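Local structure of protein-L-isoaspartate O-methyltransferase beta-aspartate methyltransferase (Plasmodium falciparum, 2PBF) at residues A[164-175]-A[183-194]. The protein probably repairs aged proteins by transferring the methyl group of S-adenosylmethionine to the free alpha-carboxylate of L-isoaspartyl residues. Sequence-based numbering, arbitrary orientation.
Sequences DAIHVGASASEL and LAENGKLIIPIE. With SAH (S-adenosyl-L-homocysteine), chain C.
Ile166 and Ile190 belong to neighbouring parallel strands, 165-168 and 187-194, whose axes run 5° apart; Ile166 bonds through its N to Lys188 O and through its O to Ile190 N (2.9 Å), and Ile190 O then takes Val168 N. After Val168 the first chain swings out at Gly169 and Ala170 and returns two residues out of step, where Ala172 N meets Pro192 O and Ala172 O takes Glu194 N (2.9 Å).

On the face covered by helix 177-182, Leu189 sets its CD2 against both Ile166 CG2 and Val168 CG2. Leu189 CD2 and Val168 CG2 are tight at 3.5 Å, and Val168 makes this contact with that methyl anti to its own carbonyl carbon. The other branch, Leu189 CD1, meets Leu175 CD2 at 4.1 Å, while Ile166 CD1 lies against Leu183 CD1. Farther along, Ile193 rests its CD1 against Leu175 CB and CG. His167 points to the other face, its ND1 hydrogen-bonded to Asp86 OD1 and Ile190 CG2 lying obliquely to its ring. Where the strands part, the ring of Pro192 packs against the step: its CD sits 3.4 Å from both Val168 O and Ala170 O, and Ala170 O finds no hydrogen-bond partner.

This is the join between the fourth and fifth strands of the Rossmann-like methyltransferase sheet, linked by a right-handed crossover through helix 177-182. Proline offers no N-H at the step, so backbone pairing lapses there and resumes at Ala172; the outward bend brings Gly169 O to 3.2 Å from C5' of S-adenosylhomocysteine, so the loop that follows the strand, Gly169 and Ala170, lines the S-adenosylhomocysteine pocket.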
loop_
_atom_site.group_PDB
_atom_site.type_symbol
_atom_site.label_atom_id
_atom_site.label_comp_id
_atom_site.label_asym_id
_atom_site.label_seq_id
_atom_site.Cartn_x
_atom_site.Cartn_y
_atom_site.Cartn_z
ATOM N N ASP A 164 -2.319 11.857 -4.349
ATOM C CA ASP A 164 -2.358 11.417 -5.726
ATOM C C ASP A 164 -2.582 9.905 -5.815
ATOM O O ASP A 164 -3.114 9.408 -6.814
ATOM C CB ASP A 164 -1.074 11.832 -6.413
ATOM C CG ASP A 164 -0.777 13.315 -6.216
ATOM O OD1 ASP A 164 -1.476 14.148 -6.851
ATOM O OD2 ASP A 164 0.133 13.650 -5.415
ATOM N N ALA A 165 -2.200 9.187 -4.763
ATOM C CA ALA A 165 -2.343 7.730 -4.718
ATOM C C ALA A 165 -2.757 7.279 -3.336
ATOM O O ALA A 165 -2.116 7.641 -2.333
ATOM C CB ALA A 165 -1.059 7.059 -5.129
ATOM N N ILE A 166 -3.856 6.517 -3.281
ATOM C CA ILE A 166 -4.337 5.942 -2.029
ATOM C C ILE A 166 -4.462 4.438 -2.173
ATOM O O ILE A 166 -5.207 3.943 -3.000
ATOM C CB ILE A 166 -5.711 6.538 -1.549
ATOM C CG1 ILE A 166 -5.674 8.081 -1.595
ATOM C CG2 ILE A 166 -6.066 5.968 -0.140
ATOM C CD1 ILE A 166 -6.890 8.790 -0.984
ATOM N N HIS A 167 -3.714 3.710 -1.376
ATOM C CA HIS A 167 -3.813 2.277 -1.410
ATOM C C HIS A 167 -4.421 1.838 -0.105
ATOM O O HIS A 167 -4.036 2.298 0.966
ATOM C CB HIS A 167 -2.455 1.635 -1.622
ATOM C CG HIS A 167 -2.487 0.152 -1.489
ATOM N ND1 HIS A 167 -2.202 -0.491 -0.306
ATOM C CD2 HIS A 167 -2.829 -0.813 -2.373
ATOM C CE1 HIS A 167 -2.353 -1.790 -0.469
ATOM N NE2 HIS A 167 -2.723 -2.011 -1.717
ATOM N N VAL A 168 -5.404 0.959 -0.192
ATOM C CA VAL A 168 -6.013 0.467 1.007
ATOM C C VAL A 168 -5.850 -1.050 0.977
ATOM O O VAL A 168 -6.357 -1.703 0.079
ATOM C CB VAL A 168 -7.498 0.876 1.073
ATOM C CG1 VAL A 168 -8.035 0.633 2.439
ATOM C CG2 VAL A 168 -7.682 2.362 0.657
ATOM N N GLY A 169 -5.156 -1.591 1.980
ATOM C CA GLY A 169 -4.775 -3.002 1.965
ATOM C C GLY A 169 -5.693 -3.889 2.805
ATOM O O GLY A 169 -5.294 -4.975 3.203
ATOM N N ALA A 170 -6.923 -3.411 3.039
ATOM C CA ALA A 170 -7.914 -4.103 3.824
ATOM C C ALA A 170 -9.278 -3.770 3.246
ATOM O O ALA A 170 -9.483 -2.688 2.683
ATOM C CB ALA A 170 -7.818 -3.722 5.312
ATOM N N SER A 171 -10.191 -4.736 3.348
ATOM C CA SER A 171 -11.499 -4.653 2.740
ATOM C C SER A 171 -12.500 -3.871 3.588
ATOM O O SER A 171 -12.576 -4.035 4.806
ATOM C CB SER A 171 -12.035 -6.058 2.524
ATOM O OG SER A 171 -13.302 -5.988 1.948
ATOM N N ALA A 172 -13.277 -3.035 2.911
ATOM C CA ALA A 172 -14.209 -2.145 3.564
ATOM C C ALA A 172 -15.632 -2.615 3.301
ATOM O O ALA A 172 -15.968 -2.999 2.170
ATOM C CB ALA A 172 -14.033 -0.736 3.033
ATOM N N SER A 173 -16.467 -2.560 4.340
ATOM C CA SER A 173 -17.912 -2.833 4.208
ATOM C C SER A 173 -18.558 -1.914 3.171
ATOM O O SER A 173 -19.505 -2.305 2.480
ATOM C CB SER A 173 -18.614 -2.726 5.569
ATOM O OG SER A 173 -18.479 -1.438 6.145
ATOM N N GLU A 174 -18.040 -0.688 3.077
ATOM C CA GLU A 174 -18.428 0.284 2.040
ATOM C C GLU A 174 -17.331 1.343 1.879
ATOM O O GLU A 174 -16.477 1.481 2.758
ATOM C CB GLU A 174 -19.802 0.927 2.334
ATOM C CG GLU A 174 -19.833 1.940 3.486
ATOM C CD GLU A 174 -19.952 1.293 4.858
ATOM O OE1 GLU A 174 -20.888 0.482 5.072
ATOM O OE2 GLU A 174 -19.115 1.607 5.735
ATOM N N LEU A 175 -17.370 2.072 0.757
ATOM C CA LEU A 175 -16.363 3.072 0.370
ATOM C C LEU A 175 -16.271 4.208 1.373
ATOM O O LEU A 175 -17.168 5.050 1.417
ATOM C CB LEU A 175 -16.718 3.670 -0.997
ATOM C CG LEU A 175 -15.662 4.308 -1.917
ATOM C CD1 LEU A 175 -16.214 5.567 -2.516
ATOM C CD2 LEU A 175 -14.311 4.597 -1.235
ATOM N N LEU A 183 -8.651 12.302 -1.524
ATOM C CA LEU A 183 -8.221 12.066 -2.879
ATOM C C LEU A 183 -8.050 13.363 -3.677
ATOM O O LEU A 183 -8.958 14.196 -3.727
ATOM C CB LEU A 183 -9.231 11.124 -3.545
ATOM C CG LEU A 183 -8.923 10.447 -4.880
ATOM C CD1 LEU A 183 -7.656 9.593 -4.769
ATOM C CD2 LEU A 183 -10.119 9.609 -5.310
ATOM N N ALA A 184 -6.888 13.515 -4.315
ATOM C CA ALA A 184 -6.604 14.665 -5.177
ATOM C C ALA A 184 -7.222 14.536 -6.571
ATOM O O ALA A 184 -7.542 13.432 -7.044
ATOM C CB ALA A 184 -5.081 14.903 -5.296
ATOM N N GLU A 185 -7.375 15.674 -7.236
ATOM C CA GLU A 185 -7.789 15.675 -8.624
ATOM C C GLU A 185 -6.832 14.790 -9.413
ATOM O O GLU A 185 -5.616 14.912 -9.272
ATOM C CB GLU A 185 -7.787 17.103 -9.174
ATOM C CG GLU A 185 -8.032 17.204 -10.679
ATOM C CD GLU A 185 -9.469 16.898 -11.080
ATOM O OE1 GLU A 185 -10.359 16.863 -10.178
ATOM O OE2 GLU A 185 -9.695 16.705 -12.307
ATOM N N ASN A 186 -7.393 13.888 -10.220
ATOM C CA ASN A 186 -6.622 12.937 -11.027
ATOM C C ASN A 186 -5.972 11.802 -10.245
ATOM O O ASN A 186 -5.304 10.945 -10.842
ATOM C CB ASN A 186 -5.536 13.634 -11.862
ATOM C CG ASN A 186 -6.095 14.632 -12.856
ATOM O OD1 ASN A 186 -5.479 15.682 -13.100
ATOM N ND2 ASN A 186 -7.255 14.324 -13.433
ATOM N N GLY A 187 -6.144 11.810 -8.923
ATOM C CA GLY A 187 -5.593 10.764 -8.068
ATOM C C GLY A 187 -6.349 9.463 -8.277
ATOM O O GLY A 187 -7.534 9.485 -8.717
ATOM N N LYS A 188 -5.669 8.342 -7.990
ATOM C CA LYS A 188 -6.283 7.006 -7.936
ATOM C C LYS A 188 -6.307 6.390 -6.535
ATOM O O LYS A 188 -5.326 6.484 -5.785
ATOM C CB LYS A 188 -5.598 6.049 -8.917
ATOM C CG LYS A 188 -6.192 6.132 -10.308
ATOM C CD LYS A 188 -5.255 5.715 -11.401
ATOM C CE LYS A 188 -5.984 5.901 -12.739
ATOM N NZ LYS A 188 -5.263 5.238 -13.855
ATOM N N LEU A 189 -7.430 5.746 -6.211
ATOM C CA LEU A 189 -7.642 5.018 -4.954
ATOM C C LEU A 189 -7.946 3.582 -5.345
ATOM O O LEU A 189 -8.835 3.330 -6.165
ATOM C CB LEU A 189 -8.859 5.576 -4.213
ATOM C CG LEU A 189 -9.214 5.564 -2.712
ATOM C CD1 LEU A 189 -10.704 5.990 -2.587
ATOM C CD2 LEU A 189 -8.977 4.276 -1.935
ATOM N N ILE A 190 -7.179 2.666 -4.780
ATOM C CA ILE A 190 -7.334 1.220 -4.952
ATOM C C ILE A 190 -7.825 0.652 -3.627
ATOM O O ILE A 190 -7.180 0.801 -2.602
ATOM C CB ILE A 190 -5.969 0.565 -5.331
ATOM C CG1 ILE A 190 -5.524 0.993 -6.731
ATOM C CG2 ILE A 190 -5.993 -0.980 -5.160
ATOM C CD1 ILE A 190 -6.456 0.553 -7.843
ATOM N N ILE A 191 -8.984 0.010 -3.647
ATOM C CA ILE A 191 -9.594 -0.426 -2.409
ATOM C C ILE A 191 -10.511 -1.631 -2.614
ATOM O O ILE A 191 -11.287 -1.650 -3.556
ATOM C CB ILE A 191 -10.382 0.759 -1.734
ATOM C CG1 ILE A 191 -11.121 0.290 -0.484
ATOM C CG2 ILE A 191 -11.311 1.475 -2.754
ATOM C CD1 ILE A 191 -11.714 1.438 0.344
ATOM N N PRO A 192 -10.409 -2.651 -1.735
ATOM C CA PRO A 192 -11.434 -3.711 -1.797
ATOM C C PRO A 192 -12.706 -3.274 -1.065
ATOM O O PRO A 192 -12.624 -2.779 0.047
ATOM C CB PRO A 192 -10.769 -4.890 -1.075
ATOM C CG PRO A 192 -9.293 -4.443 -0.833
ATOM C CD PRO A 192 -9.397 -2.950 -0.703
ATOM N N ILE A 193 -13.865 -3.454 -1.695
ATOM C CA ILE A 193 -15.160 -3.183 -1.039
ATOM C C ILE A 193 -16.045 -4.448 -1.069
ATOM O O ILE A 193 -16.196 -5.065 -2.128
ATOM C CB ILE A 193 -15.864 -1.936 -1.649
ATOM C CG1 ILE A 193 -14.949 -0.693 -1.534
ATOM C CG2 ILE A 193 -17.243 -1.663 -0.970
ATOM C CD1 ILE A 193 -15.188 0.374 -2.558
ATOM N N GLU A 194 -16.560 -4.861 0.089
ATOM C CA GLU A 194 -17.547 -5.957 0.162
ATOM C C GLU A 194 -18.770 -5.621 -0.693
ATOM O O GLU A 194 -19.533 -4.681 -0.409
ATOM C CB GLU A 194 -18.059 -6.202 1.572
ATOM C CG GLU A 194 -17.074 -6.409 2.692
ATOM C CD GLU A 194 -17.785 -6.479 4.064
ATOM O OE1 GLU A 194 -19.047 -6.477 4.107
ATOM O OE2 GLU A 194 -17.089 -6.551 5.102
HETATM N N SAH C . -0.227 -3.801 2.837
HETATM C CA SAH C . -0.172 -4.705 4.014
HETATM C CB SAH C . -1.528 -5.331 4.220
HETATM C CG SAH C . -1.612 -5.858 5.646
HETATM S SD SAH C . -3.208 -6.608 5.979
HETATM C C SAH C . 0.914 -5.780 3.906
HETATM O O SAH C . 1.037 -6.399 2.846
HETATM O OXT SAH C . 1.679 -6.035 4.871
HETATM C "C5'" SAH C . -4.131 -5.068 6.211
HETATM C "C4'" SAH C . -3.698 -4.196 7.391
HETATM O "O4'" SAH C . -4.710 -3.249 7.588
HETATM C "C3'" SAH C . -3.504 -4.890 8.732
HETATM O "O3'" SAH C . -2.172 -4.681 9.172
HETATM C "C2'" SAH C . -4.525 -4.240 9.654
HETATM O "O2'" SAH C . -4.039 -4.080 10.968
HETATM C "C1'" SAH C . -4.744 -2.909 8.965
HETATM N N9 SAH C . -6.047 -2.256 9.217
HETATM C C8 SAH C . -7.256 -2.881 9.331
HETATM N N7 SAH C . -8.204 -1.931 9.503
HETATM C C5 SAH C . -7.623 -0.711 9.528
HETATM C C6 SAH C . -8.127 0.583 9.707
HETATM N N6 SAH C . -9.415 0.828 9.904
HETATM N N1 SAH C . -7.268 1.651 9.649
HETATM C C2 SAH C . -5.917 1.439 9.450
HETATM N N3 SAH C . -5.448 0.159 9.294
HETATM C C4 SAH C . -6.275 -0.907 9.331
HETATM O O HOH W 1 -3.146 13.276 -9.047
#